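Local coordinates for Alr4995 protein (Nostoc sp., PDB 6LRF) that probably acts as a bifunctional enzyme, an arginine dihydrolase that is also an ornithine cyclodeaminase, at residues B[280-288]-B[337-345]; B[360-368]-B[435-443]. All blocks are in the same frame, centred on the assembly; numbering follows the deposited sequence.

Interaction 1: residues B[280-288]-B[337-345]; sequences NVYVESRII and APSHEVMEE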
ATOM      1  N   ASN B 280       3.881  52.023 -17.183  1.00 32.82           N
ATOM      2  CA  ASN B 280       2.726  51.266 -16.738  1.00 32.44           C
ATOM      3  C   ASN B 280       3.153  50.083 -15.870  1.00 31.30           C
ATOM      4  O   ASN B 280       3.975  49.272 -16.297  1.00 26.57           O
ATOM      5  CB  ASN B 280       1.931  50.790 -17.942  1.00 32.23           C
ATOM      6  CG  ASN B 280       0.542  50.388 -17.578  1.00 40.79           C
ATOM      7  OD1 ASN B 280      -0.096  51.019 -16.729  1.00 40.52           O
ATOM      8  ND2 ASN B 280       0.057  49.317 -18.198  1.00 47.86           N
ATOM      9  N   VAL B 281       2.617  50.005 -14.649  1.00 32.57           N
ATOM     10  CA  VAL B 281       2.933  48.892 -13.745  1.00 35.93           C
ATOM     11  C   VAL B 281       1.666  48.093 -13.414  1.00 29.09           C
ATOM     12  O   VAL B 281       0.598  48.672 -13.188  1.00 28.02           O
ATOM     13  CB  VAL B 281       3.614  49.372 -12.404  1.00 34.35           C
ATOM     14  CG1 VAL B 281       4.515  50.570 -12.640  1.00 35.77           C
ATOM     15  CG2 VAL B 281       2.598  49.707 -11.318  1.00 38.66           C
ATOM     16  N   TYR B 282       1.781  46.767 -13.400  1.00 28.04           N
ATOM     17  CA  TYR B 282       0.673  45.931 -12.935  1.00 30.79           C
ATOM     18  C   TYR B 282       0.922  45.420 -11.517  1.00 30.35           C
ATOM     19  O   TYR B 282       0.007  44.911 -10.858  1.00 27.42           O
ATOM     20  CB  TYR B 282       0.432  44.767 -13.896  1.00 30.91           C
ATOM     21  CG  TYR B 282       0.072  45.230 -15.283  1.00 39.70           C
ATOM     22  CD1 TYR B 282      -1.233  45.581 -15.606  1.00 44.55           C
ATOM     23  CD2 TYR B 282       1.040  45.346 -16.261  1.00 36.41           C
ATOM     24  CE1 TYR B 282      -1.564  46.020 -16.879  1.00 38.73           C
ATOM     25  CE2 TYR B 282       0.723  45.785 -17.532  1.00 41.23           C
ATOM     26  CZ  TYR B 282      -0.580  46.120 -17.838  1.00 47.48           C
ATOM     27  OH  TYR B 282      -0.888  46.553 -19.114  1.00 53.41           O
ATOM     28  N   VAL B 283       2.159  45.573 -11.045  1.00 28.13           N
ATOM     29  CA  VAL B 283       2.513  45.198  -9.684  1.00 20.60           C
ATOM     30  C   VAL B 283       1.658  45.982  -8.690  1.00 31.33           C
ATOM     31  O   VAL B 283       1.496  47.205  -8.809  1.00 28.19           O
ATOM     32  CB  VAL B 283       4.013  45.433  -9.416  1.00 25.21           C
ATOM     33  CG1 VAL B 283       4.375  45.084  -7.977  1.00 20.74           C
ATOM     34  CG2 VAL B 283       4.851  44.618 -10.405  1.00 21.87           C
ATOM     35  N   GLU B 284       1.083  45.256  -7.734  1.00 26.51           N
ATOM     36  CA  GLU B 284       0.248  45.833  -6.683  1.00 29.02           C
ATOM     37  C   GLU B 284       0.804  45.545  -5.292  1.00 27.75           C
ATOM     38  O   GLU B 284       1.512  44.564  -5.084  1.00 22.62           O
ATOM     39  CB  GLU B 284      -1.172  45.286  -6.757  1.00 28.86           C
ATOM     40  CG  GLU B 284      -1.977  45.796  -7.908  1.00 33.81           C
ATOM     41  CD  GLU B 284      -3.383  45.240  -7.888  1.00 36.16           C
ATOM     42  OE1 GLU B 284      -3.682  44.410  -6.992  1.00 37.50           O
ATOM     43  OE2 GLU B 284      -4.192  45.647  -8.746  1.00 38.28           O
ATOM     44  N   SER B 285       0.448  46.404  -4.346  1.00 29.51           N
ATOM     45  CA  SER B 285       0.949  46.327  -2.987  1.00 29.86           C
ATOM     46  C   SER B 285      -0.172  46.616  -2.024  1.00 31.84           C
ATOM     47  O   SER B 285      -1.084  47.377  -2.333  1.00 32.33           O
ATOM     48  CB  SER B 285       2.091  47.314  -2.766  1.00 32.85           C
ATOM     49  OG  SER B 285       3.331  46.712  -3.080  1.00 41.60           O
ATOM     50  N   ARG B 286      -0.075  46.010  -0.847  1.00 30.67           N
ATOM     51  CA  ARG B 286      -1.111  46.094   0.164  1.00 31.62           C
ATOM     52  C   ARG B 286      -0.467  45.777   1.507  1.00 32.67           C
ATOM     53  O   ARG B 286       0.296  44.827   1.623  1.00 32.98           O
ATOM     54  CB  ARG B 286      -2.238  45.118  -0.166  1.00 32.83           C
ATOM     55  CG  ARG B 286      -3.478  45.237   0.679  1.00 37.62           C
ATOM     56  CD  ARG B 286      -4.622  44.532  -0.012  1.00 41.30           C
ATOM     57  NE  ARG B 286      -5.737  44.265   0.889  1.00 49.82           N
ATOM     58  CZ  ARG B 286      -6.941  43.877   0.478  1.00 47.51           C
ATOM     59  NH1 ARG B 286      -7.169  43.735  -0.822  1.00 46.37           N
ATOM     60  NH2 ARG B 286      -7.917  43.640   1.358  1.00 49.39           N
ATOM     61  N   ILE B 287      -0.739  46.580   2.522  1.00 32.82           N
ATOM     62  CA  ILE B 287      -0.231  46.254   3.839  1.00 33.45           C
ATOM     63  C   ILE B 287      -1.316  45.491   4.611  1.00 32.95           C
ATOM     64  O   ILE B 287      -2.474  45.898   4.644  1.00 32.93           O
ATOM     65  CB  ILE B 287       0.215  47.513   4.602  1.00 36.51           C
ATOM     66  CG1 ILE B 287       1.479  48.096   3.954  1.00 36.53           C
ATOM     67  CG2 ILE B 287       0.478  47.194   6.075  1.00 30.02           C
ATOM     68  CD1 ILE B 287       1.946  49.416   4.570  1.00 38.20           C
ATOM     69  N   ILE B 288      -0.953  44.352   5.181  1.00 32.46           N
ATOM     70  CA  ILE B 288      -1.904  43.598   5.986  1.00 30.17           C
ATOM     71  C   ILE B 288      -1.411  43.530   7.429  1.00 28.15           C
ATOM     72  O   ILE B 288      -0.228  43.726   7.707  1.00 33.57           O
ATOM     73  CB  ILE B 288      -2.129  42.174   5.423  1.00 31.69           C
ATOM     74  CG1 ILE B 288      -0.812  41.412   5.340  1.00 35.08           C
ATOM     75  CG2 ILE B 288      -2.793  42.231   4.060  1.00 28.29           C
ATOM     76  CD1 ILE B 288      -0.612  40.409   6.464  1.00 29.13           C
ATOM     77  N   ALA B 337       2.214  41.737  -5.308  1.00 18.70           N
ATOM     78  CA  ALA B 337       1.817  40.768  -6.321  1.00 21.16           C
ATOM     79  C   ALA B 337       2.077  41.343  -7.712  1.00 20.66           C
ATOM     80  O   ALA B 337       2.057  42.556  -7.889  1.00 25.09           O
ATOM     81  CB  ALA B 337       0.342  40.408  -6.159  1.00 19.79           C
ATOM     82  N   PRO B 338       2.324  40.480  -8.703  1.00 18.83           N
ATOM     83  CA  PRO B 338       2.649  40.962 -10.050  1.00 19.94           C
ATOM     84  C   PRO B 338       1.422  41.467 -10.827  1.00 28.12           C
ATOM     85  O   PRO B 338       1.564  42.138 -11.858  1.00 27.04           O
ATOM     86  CB  PRO B 338       3.252  39.720 -10.717  1.00 22.95           C
ATOM     87  CG  PRO B 338       2.553  38.550  -9.999  1.00 22.65           C
ATOM     88  CD  PRO B 338       2.454  39.011  -8.583  1.00 22.46           C
ATOM     89  N   SER B 339       0.229  41.138 -10.344  1.00 26.62           N
ATOM     90  CA  SER B 339      -1.018  41.524 -11.005  1.00 25.02           C
ATOM     91  C   SER B 339      -2.156  41.459 -10.006  1.00 28.51           C
ATOM     92  O   SER B 339      -2.000  40.894  -8.912  1.00 22.37           O
ATOM     93  CB  SER B 339      -1.328  40.602 -12.174  1.00 24.61           C
ATOM     94  OG  SER B 339      -1.812  39.367 -11.674  1.00 29.29           O
ATOM     95  N   HIS B 340      -3.307  42.002 -10.386  1.00 28.55           N
ATOM     96  CA  HIS B 340      -4.473  41.979  -9.513  1.00 27.21           C
ATOM     97  C   HIS B 340      -4.951  40.557  -9.276  1.00 26.33           C
ATOM     98  O   HIS B 340      -5.337  40.188  -8.159  1.00 27.24           O
ATOM     99  CB  HIS B 340      -5.622  42.813 -10.088  1.00 31.76           C
ATOM    100  CG  HIS B 340      -6.737  43.039  -9.111  1.00 34.85           C
ATOM    101  ND1 HIS B 340      -6.519  43.519  -7.834  1.00 39.83           N
ATOM    102  CD2 HIS B 340      -8.073  42.846  -9.215  1.00 36.39           C
ATOM    103  CE1 HIS B 340      -7.673  43.614  -7.197  1.00 38.37           C
ATOM    104  NE2 HIS B 340      -8.632  43.210  -8.013  1.00 35.83           N
ATOM    105  N   GLU B 341      -4.925  39.756 -10.329  1.00 26.83           N
ATOM    106  CA  GLU B 341      -5.368  38.376 -10.231  1.00 27.24           C
ATOM    107  C   GLU B 341      -4.576  37.621  -9.165  1.00 26.04           C
ATOM    108  O   GLU B 341      -5.152  36.919  -8.329  1.00 25.79           O
ATOM    109  CB  GLU B 341      -5.231  37.704 -11.583  1.00 27.03           C
ATOM    110  CG  GLU B 341      -5.465  36.213 -11.572  1.00 31.51           C
ATOM    111  CD  GLU B 341      -4.957  35.568 -12.848  1.00 44.10           C
ATOM    112  OE1 GLU B 341      -4.574  36.329 -13.772  1.00 48.08           O
ATOM    113  OE2 GLU B 341      -4.942  34.317 -12.932  1.00 40.56           O
ATOM    114  N   VAL B 342      -3.255  37.782  -9.166  1.00 24.83           N
ATOM    115  CA  VAL B 342      -2.425  37.047  -8.206  1.00 22.95           C
ATOM    116  C   VAL B 342      -2.631  37.617  -6.794  1.00 22.00           C
ATOM    117  O   VAL B 342      -2.670  36.870  -5.803  1.00 23.67           O
ATOM    118  CB  VAL B 342      -0.922  37.073  -8.594  1.00 24.40           C
ATOM    119  CG1 VAL B 342      -0.060  36.473  -7.480  1.00 22.07           C
ATOM    120  CG2 VAL B 342      -0.694  36.328  -9.910  1.00 29.26           C
HETATM  121  N   MSE B 343      -2.778  38.939  -6.704  1.00 22.62           N
HETATM  122  CA  MSE B 343      -3.093  39.593  -5.429  1.00 21.45           C
HETATM  123  C   MSE B 343      -4.392  39.052  -4.803  1.00 22.37           C
HETATM  124  O   MSE B 343      -4.470  38.839  -3.596  1.00 23.97           O
HETATM  125  CB  MSE B 343      -3.211  41.109  -5.613  1.00 23.45           C
HETATM  126  CG  MSE B 343      -3.537  41.846  -4.316  1.00 28.25           C
HETATM  127 SE   MSE B 343      -2.144  41.581  -2.891  1.00 55.67          SE
HETATM  128  CE  MSE B 343      -0.956  43.118  -3.314  1.00 32.07           C
ATOM    129  N   GLU B 344      -5.412  38.838  -5.623  1.00 21.74           N
ATOM    130  CA  GLU B 344      -6.673  38.289  -5.131  1.00 22.47           C
ATOM    131  C   GLU B 344      -6.500  36.874  -4.599  1.00 23.96           C
ATOM    132  O   GLU B 344      -7.105  36.482  -3.589  1.00 25.02           O
ATOM    133  CB  GLU B 344      -7.717  38.282  -6.236  1.00 27.18           C
ATOM    134  CG  GLU B 344      -8.141  39.655  -6.698  1.00 31.52           C
ATOM    135  CD  GLU B 344      -9.218  39.580  -7.758  1.00 36.27           C
ATOM    136  OE1 GLU B 344      -8.937  39.073  -8.873  1.00 33.67           O
ATOM    137  OE2 GLU B 344     -10.354  39.999  -7.452  1.00 36.71           O
ATOM    138  N   GLU B 345      -5.680  36.099  -5.287  1.00 21.38           N
ATOM    139  CA  GLU B 345      -5.425  34.741  -4.858  1.00 24.03           C
ATOM    140  C   GLU B 345      -4.733  34.739  -3.477  1.00 25.50           C
ATOM    141  O   GLU B 345      -5.106  33.973  -2.576  1.00 22.88           O
ATOM    142  CB  GLU B 345      -4.586  34.019  -5.901  1.00 23.41           C
ATOM    143  CG  GLU B 345      -4.470  32.529  -5.678  1.00 35.51           C
ATOM    144  CD  GLU B 345      -5.476  31.716  -6.489  1.00 49.72           C
ATOM    145  OE1 GLU B 345      -5.745  32.074  -7.670  1.00 49.81           O
ATOM    146  OE2 GLU B 345      -5.990  30.713  -5.937  1.00 47.33           O
TER

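Interaction 2: residues B[360-368]-B[435-443]; sequences QDERDAKLE and VDVLGIRTI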
ATOM      1  N   GLN B 360      -8.239  51.873   9.025  1.00 62.47           N
ATOM      2  CA  GLN B 360      -8.579  52.972   8.129  1.00 62.41           C
ATOM      3  C   GLN B 360      -8.548  52.529   6.667  1.00 62.30           C
ATOM      4  O   GLN B 360      -8.952  53.278   5.771  1.00 61.35           O
ATOM      5  CB  GLN B 360      -7.634  54.159   8.337  1.00 64.37           C
ATOM      6  CG  GLN B 360      -8.290  55.385   8.979  1.00 71.48           C
ATOM      7  CD  GLN B 360      -9.306  56.069   8.065  1.00 78.50           C
ATOM      8  OE1 GLN B 360     -10.479  56.217   8.421  1.00 84.28           O
ATOM      9  NE2 GLN B 360      -8.856  56.487   6.881  1.00 69.17           N
ATOM     10  N   ASP B 361      -8.072  51.313   6.425  1.00 52.68           N
ATOM     11  CA  ASP B 361      -8.024  50.786   5.065  1.00 54.89           C
ATOM     12  C   ASP B 361      -9.209  49.865   4.776  1.00 53.53           C
ATOM     13  O   ASP B 361      -9.347  49.348   3.662  1.00 51.09           O
ATOM     14  CB  ASP B 361      -6.707  50.052   4.820  1.00 56.81           C
ATOM     15  CG  ASP B 361      -5.511  50.981   4.865  1.00 63.03           C
ATOM     16  OD1 ASP B 361      -5.726  52.215   4.832  1.00 66.28           O
ATOM     17  OD2 ASP B 361      -4.363  50.479   4.932  1.00 59.81           O
ATOM     18  N   GLU B 362     -10.052  49.672   5.791  1.00 49.77           N
ATOM     19  CA  GLU B 362     -11.294  48.923   5.651  1.00 46.00           C
ATOM     20  C   GLU B 362     -12.177  49.546   4.578  1.00 45.80           C
ATOM     21  O   GLU B 362     -12.349  50.766   4.529  1.00 47.66           O
ATOM     22  CB  GLU B 362     -12.064  48.883   6.978  1.00 47.60           C
ATOM     23  CG  GLU B 362     -11.625  47.825   7.980  1.00 47.33           C
ATOM     24  CD  GLU B 362     -12.663  47.602   9.081  1.00 45.40           C
ATOM     25  OE1 GLU B 362     -12.390  46.835  10.031  1.00 53.77           O
ATOM     26  OE2 GLU B 362     -13.766  48.182   8.996  1.00 45.88           O
ATOM     27  N   ARG B 363     -12.740  48.708   3.720  1.00 40.50           N
ATOM     28  CA  ARG B 363     -13.674  49.170   2.706  1.00 39.23           C
ATOM     29  C   ARG B 363     -14.822  48.177   2.564  1.00 35.23           C
ATOM     30  O   ARG B 363     -14.732  47.049   3.050  1.00 31.13           O
ATOM     31  CB  ARG B 363     -12.948  49.378   1.378  1.00 39.74           C
ATOM     32  CG  ARG B 363     -12.057  50.613   1.394  1.00 49.05           C
ATOM     33  CD  ARG B 363     -11.126  50.622   0.221  1.00 54.98           C
ATOM     34  NE  ARG B 363     -11.884  50.742  -1.018  1.00 66.42           N
ATOM     35  CZ  ARG B 363     -11.408  50.446  -2.223  1.00 62.72           C
ATOM     36  NH1 ARG B 363     -10.155  50.021  -2.364  1.00 59.20           N
ATOM     37  NH2 ARG B 363     -12.189  50.581  -3.289  1.00 60.38           N
ATOM     38  N   ASP B 364     -15.905  48.606   1.919  1.00 32.23           N
ATOM     39  CA  ASP B 364     -17.056  47.740   1.669  1.00 34.97           C
ATOM     40  C   ASP B 364     -16.710  46.697   0.615  1.00 28.76           C
ATOM     41  O   ASP B 364     -15.953  46.980  -0.314  1.00 24.16           O
ATOM     42  CB  ASP B 364     -18.271  48.559   1.206  1.00 33.40           C
ATOM     43  CG  ASP B 364     -18.789  49.502   2.286  1.00 42.32           C
ATOM     44  OD1 ASP B 364     -18.419  49.333   3.474  1.00 38.13           O
ATOM     45  OD2 ASP B 364     -19.573  50.412   1.941  1.00 44.81           O
ATOM     46  N   ALA B 365     -17.258  45.492   0.762  1.00 26.23           N
ATOM     47  CA  ALA B 365     -17.109  44.476  -0.268  1.00 21.86           C
ATOM     48  C   ALA B 365     -17.748  44.982  -1.558  1.00 24.29           C
ATOM     49  O   ALA B 365     -18.794  45.626  -1.527  1.00 24.92           O
ATOM     50  CB  ALA B 365     -17.746  43.161   0.178  1.00 20.86           C
ATOM     51  N   LYS B 366     -17.130  44.702  -2.695  1.00 22.68           N
ATOM     52  CA  LYS B 366     -17.727  45.075  -3.974  1.00 21.67           C
ATOM     53  C   LYS B 366     -18.807  44.078  -4.374  1.00 24.83           C
ATOM     54  O   LYS B 366     -18.633  42.876  -4.201  1.00 20.46           O
ATOM     55  CB  LYS B 366     -16.654  45.158  -5.058  1.00 22.94           C
ATOM     56  CG  LYS B 366     -15.410  45.898  -4.583  1.00 33.27           C
ATOM     57  CD  LYS B 366     -14.916  46.946  -5.580  1.00 43.57           C
ATOM     58  CE  LYS B 366     -14.163  46.302  -6.738  1.00 47.09           C
ATOM     59  NZ  LYS B 366     -13.190  47.265  -7.354  1.00 58.58           N
ATOM     60  N   LEU B 367     -19.923  44.581  -4.894  1.00 20.14           N
ATOM     61  CA  LEU B 367     -21.033  43.731  -5.272  1.00 22.03           C
ATOM     62  C   LEU B 367     -21.317  43.833  -6.760  1.00 24.43           C
ATOM     63  O   LEU B 367     -21.264  44.927  -7.329  1.00 25.99           O
ATOM     64  CB  LEU B 367     -22.282  44.115  -4.485  1.00 22.03           C
ATOM     65  CG  LEU B 367     -22.197  44.123  -2.964  1.00 26.73           C
ATOM     66  CD1 LEU B 367     -23.492  44.696  -2.397  1.00 24.99           C
ATOM     67  CD2 LEU B 367     -21.971  42.710  -2.433  1.00 25.47           C
ATOM     68  N   GLU B 368     -21.608  42.696  -7.393  1.00 23.28           N
ATOM     69  CA  GLU B 368     -22.063  42.679  -8.781  1.00 24.30           C
ATOM     70  C   GLU B 368     -23.318  41.811  -8.898  1.00 26.99           C
ATOM     71  O   GLU B 368     -23.457  40.818  -8.183  1.00 24.42           O
ATOM     72  CB  GLU B 368     -20.960  42.166  -9.713  1.00 23.08           C
ATOM     73  CG  GLU B 368     -19.815  43.144  -9.918  1.00 24.19           C
ATOM     74  CD  GLU B 368     -20.276  44.465 -10.520  1.00 37.26           C
ATOM     75  OE1 GLU B 368     -21.238  44.450 -11.318  1.00 38.43           O
ATOM     76  OE2 GLU B 368     -19.684  45.522 -10.194  1.00 39.41           O
ATOM     77  N   VAL B 435     -17.755  40.221  -5.186  1.00 18.54           N
ATOM     78  CA  VAL B 435     -16.652  40.000  -6.122  1.00 18.09           C
ATOM     79  C   VAL B 435     -15.419  40.649  -5.519  1.00 19.16           C
ATOM     80  O   VAL B 435     -15.532  41.407  -4.548  1.00 19.75           O
ATOM     81  CB  VAL B 435     -16.913  40.592  -7.520  1.00 22.45           C
ATOM     82  CG1 VAL B 435     -18.149  39.961  -8.154  1.00 21.04           C
ATOM     83  CG2 VAL B 435     -17.063  42.107  -7.432  1.00 20.13           C
ATOM     84  N   ASP B 436     -14.253  40.360  -6.089  1.00 21.57           N
ATOM     85  CA  ASP B 436     -12.987  40.879  -5.567  1.00 22.24           C
ATOM     86  C   ASP B 436     -12.753  40.359  -4.141  1.00 22.76           C
ATOM     87  O   ASP B 436     -13.303  39.321  -3.756  1.00 20.69           O
ATOM     88  CB  ASP B 436     -12.968  42.415  -5.611  1.00 23.59           C
ATOM     89  CG  ASP B 436     -11.557  42.989  -5.771  1.00 36.96           C
ATOM     90  OD1 ASP B 436     -10.751  42.899  -4.812  1.00 32.06           O
ATOM     91  OD2 ASP B 436     -11.263  43.549  -6.851  1.00 39.81           O
ATOM     92  N   VAL B 437     -11.927  41.051  -3.364  1.00 21.74           N
ATOM     93  CA  VAL B 437     -11.497  40.527  -2.067  1.00 21.35           C
ATOM     94  C   VAL B 437     -11.525  41.579  -0.965  1.00 25.49           C
ATOM     95  O   VAL B 437     -10.943  41.392   0.095  1.00 28.61           O
ATOM     96  CB  VAL B 437     -10.055  39.926  -2.145  1.00 28.92           C
ATOM     97  CG1 VAL B 437     -10.016  38.697  -3.071  1.00 24.02           C
ATOM     98  CG2 VAL B 437      -9.051  40.978  -2.621  1.00 28.02           C
ATOM     99  N   LEU B 438     -12.203  42.690  -1.214  1.00 24.14           N
ATOM    100  CA  LEU B 438     -12.371  43.714  -0.188  1.00 23.48           C
ATOM    101  C   LEU B 438     -13.532  43.412   0.751  1.00 22.00           C
ATOM    102  O   LEU B 438     -14.491  42.744   0.371  1.00 24.24           O
ATOM    103  CB  LEU B 438     -12.598  45.085  -0.835  1.00 27.94           C
ATOM    104  CG  LEU B 438     -11.452  45.633  -1.677  1.00 28.76           C
ATOM    105  CD1 LEU B 438     -11.888  46.924  -2.361  1.00 34.37           C
ATOM    106  CD2 LEU B 438     -10.259  45.859  -0.779  1.00 37.47           C
ATOM    107  N   GLY B 439     -13.432  43.902   1.982  1.00 22.77           N
ATOM    108  CA  GLY B 439     -14.536  43.856   2.917  1.00 23.38           C
ATOM    109  C   GLY B 439     -14.943  42.452   3.300  1.00 23.75           C
ATOM    110  O   GLY B 439     -16.127  42.157   3.445  1.00 20.51           O
ATOM    111  N   ILE B 440     -13.953  41.579   3.456  1.00 26.52           N
ATOM    112  CA  ILE B 440     -14.196  40.201   3.881  1.00 20.94           C
ATOM    113  C   ILE B 440     -13.200  39.833   4.966  1.00 24.64           C
ATOM    114  O   ILE B 440     -11.999  40.050   4.816  1.00 27.41           O
ATOM    115  CB  ILE B 440     -14.068  39.214   2.708  1.00 19.64           C
ATOM    116  CG1 ILE B 440     -14.951  39.648   1.540  1.00 22.43           C
ATOM    117  CG2 ILE B 440     -14.436  37.775   3.158  1.00 21.79           C
ATOM    118  CD1 ILE B 440     -14.468  39.194   0.182  1.00 20.27           C
ATOM    119  N   ARG B 441     -13.686  39.280   6.065  1.00 25.69           N
ATOM    120  CA  ARG B 441     -12.776  38.770   7.082  1.00 24.25           C
ATOM    121  C   ARG B 441     -13.316  37.460   7.640  1.00 27.54           C
ATOM    122  O   ARG B 441     -14.515  37.179   7.565  1.00 25.40           O
ATOM    123  CB  ARG B 441     -12.573  39.794   8.201  1.00 24.87           C
ATOM    124  CG  ARG B 441     -13.816  40.067   9.036  1.00 26.98           C
ATOM    125  CD  ARG B 441     -13.568  41.263   9.941  1.00 30.50           C
ATOM    126  NE  ARG B 441     -14.699  41.537  10.826  1.00 30.96           N
ATOM    127  CZ  ARG B 441     -14.842  42.658  11.531  1.00 29.96           C
ATOM    128  NH1 ARG B 441     -15.896  42.822  12.310  1.00 25.05           N
ATOM    129  NH2 ARG B 441     -13.928  43.612  11.449  1.00 31.09           N
ATOM    130  N   THR B 442     -12.415  36.650   8.179  1.00 28.00           N
ATOM    131  CA  THR B 442     -12.808  35.417   8.839  1.00 31.41           C
ATOM    132  C   THR B 442     -12.986  35.691  10.331  1.00 31.07           C
ATOM    133  O   THR B 442     -12.455  36.671  10.848  1.00 31.46           O
ATOM    134  CB  THR B 442     -11.763  34.319   8.646  1.00 32.34           C
ATOM    135  OG1 THR B 442     -12.310  33.066   9.055  1.00 36.70           O
ATOM    136  CG2 THR B 442     -10.537  34.618   9.496  1.00 34.63           C
ATOM    137  N   ILE B 443     -13.730  34.840  11.030  1.00 28.75           N
ATOM    138  CA  ILE B 443     -13.794  34.970  12.475  1.00 36.17           C
ATOM    139  C   ILE B 443     -13.543  33.618  13.120  1.00 38.35           C
ATOM    140  O   ILE B 443     -14.273  33.193  14.006  1.00 44.55           O
ATOM    141  CB  ILE B 443     -15.145  35.575  12.952  1.00 37.35           C
ATOM    142  CG1 ILE B 443     -16.334  34.967  12.195  1.00 37.00           C
ATOM    143  CG2 ILE B 443     -15.132  37.087  12.765  1.00 35.63           C
ATOM    144  CD1 ILE B 443     -17.688  35.524  12.611  1.00 34.30           C
TER
HETATM  145  O   HOH W   1     -11.071  43.789   9.859  1.00 36.80           O
HETATM  146  O   HOH W   2     -11.437  45.772   2.833  1.00 37.72           O
HETATM  147  O   HOH W   3     -14.905  42.852  -2.419  1.00 19.55           O
HETATM  148  O   HOH W   4     -10.542  46.423  -6.700  1.00 43.77           O

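Interaction 1: residues B[280-288]-B[337-345]
Glu284 and His340 meet through two different first torsions. In Glu284, CG lies anti to the carbonyl carbon and the chain runs extended from there, which carries the carboxylate from the strand to the first turn of helix 340-352. In His340, CG is anti to the backbone N (chi1 -169°), and ND1 is presented to that carboxylate. His340 ND1 donates to Glu284 OE1 at 3.1 Å, and the N-H...O angle is 169°. OE1 lies in the ring plane, at the ring edge, and accepts through its syn lone pair. The carboxylate plane is turned 58° from the ring. Glu344 CG rests over one ring face, offset toward the rim. Glu284 OE1 also lies 3.6 Å from Met343 CB.

Met343 is a selenomethionine. Its chain bends at chi2 and chi3, and Met343 CE comes back against the strand, 3.4 Å from Glu284 O; it also touches Arg286 CB. Behind these side chains the backbones pair. Glu284 N donates to Ala337 O, and Ala337 N to Glu284 O, both at 2.9 Å, an antiparallel hydrogen-bonded pair at the end of strand 329-337. This pairing of strands 280-292 and 329-337 belongs to a mixed sheet, and the chain leaves that sheet straight into helix 340-352. Val283 CA adds a CA-H...O contact to Ala337 O. Ser339 is the helix N-cap, and its OG accepts from Val342 N at 3.3 Å.

With alanine in place of Glu284, His340 ND1 would probably lose its acceptor across the contact, and the carboxylate's packing on Met343 CB would be lost.

The other ring nitrogen, NE2, is probably hydrogen-bonded to Asp436. A histidine between two carboxylates is likely to be stabilised as the protonated imidazolium, which would add an electrostatic tie to the backbone bonds.

Interaction 2: residues B[360-368]-B[435-443]
Lys366 leans across Val435 toward Asp436. Lys366 CB lies 3.9 Å from Val435 CG2. Lys366 CG passes Leu438 CD1 at 4.3 Å. The chain bends at chi2 and chi3, and Lys366 CE comes to 4.0 Å from Asp436 OD2. NZ stops short of a salt bridge; water 4 accepts from NZ and donates to Asp436 OD2.

Val435 N donates to Lys366 O at 3.0 Å, nearly straight at 170°. Water 3 accepts from Lys366 N and donates to Val435 O and Leu438 O, linking the three backbones.

Leu438 CD1 sits over the centre of the Arg363 guanidinium, 3.5 Å above its plane. Gly439 CA packs against Arg363 O, 3.2 Å away, with positive phi; a CB there would clash with Ala365 N. Glu362 OE1 and Arg441 NH2 form a long salt bridge; water 1 accepts from Arg441 NH2 and gives a weak bond to Glu362 OE1. Firmer partners are Arg391 and Trp396 for Glu362 OE2 and Glu389 for Arg441 NE.

Strands 366-369 and 440-442 are the outermost of a seven-stranded mixed sheet. Ala365 and Gly439 both bond the backbone of Arg391. The sheet's two ends thus meet, consistent with a closed, barrel-like sheet.

Overall arrangement
Interactions 1 and 2 lie side by side, their centres about 16 Å apart. In the chain they come in series, with helix 340-352 followed by strand 366-369. Their direct tie is a probable hydrogen bond of 2.9 Å between His340 NE2 and Asp436 OD2. It extends the Glu284-His340 pair to the loop after Val435, and through water 4 to Lys366. Packing adds to it: Glu344 O lies 3.7 Å from Val437 CG1, and Arg286 NH1 lies 3.7 Å from Leu438 CD2. The polar chain thus joins the sheet that holds strand 280-292 to the sheet whose two end strands meet in interaction 2. No ligand marks an active site here.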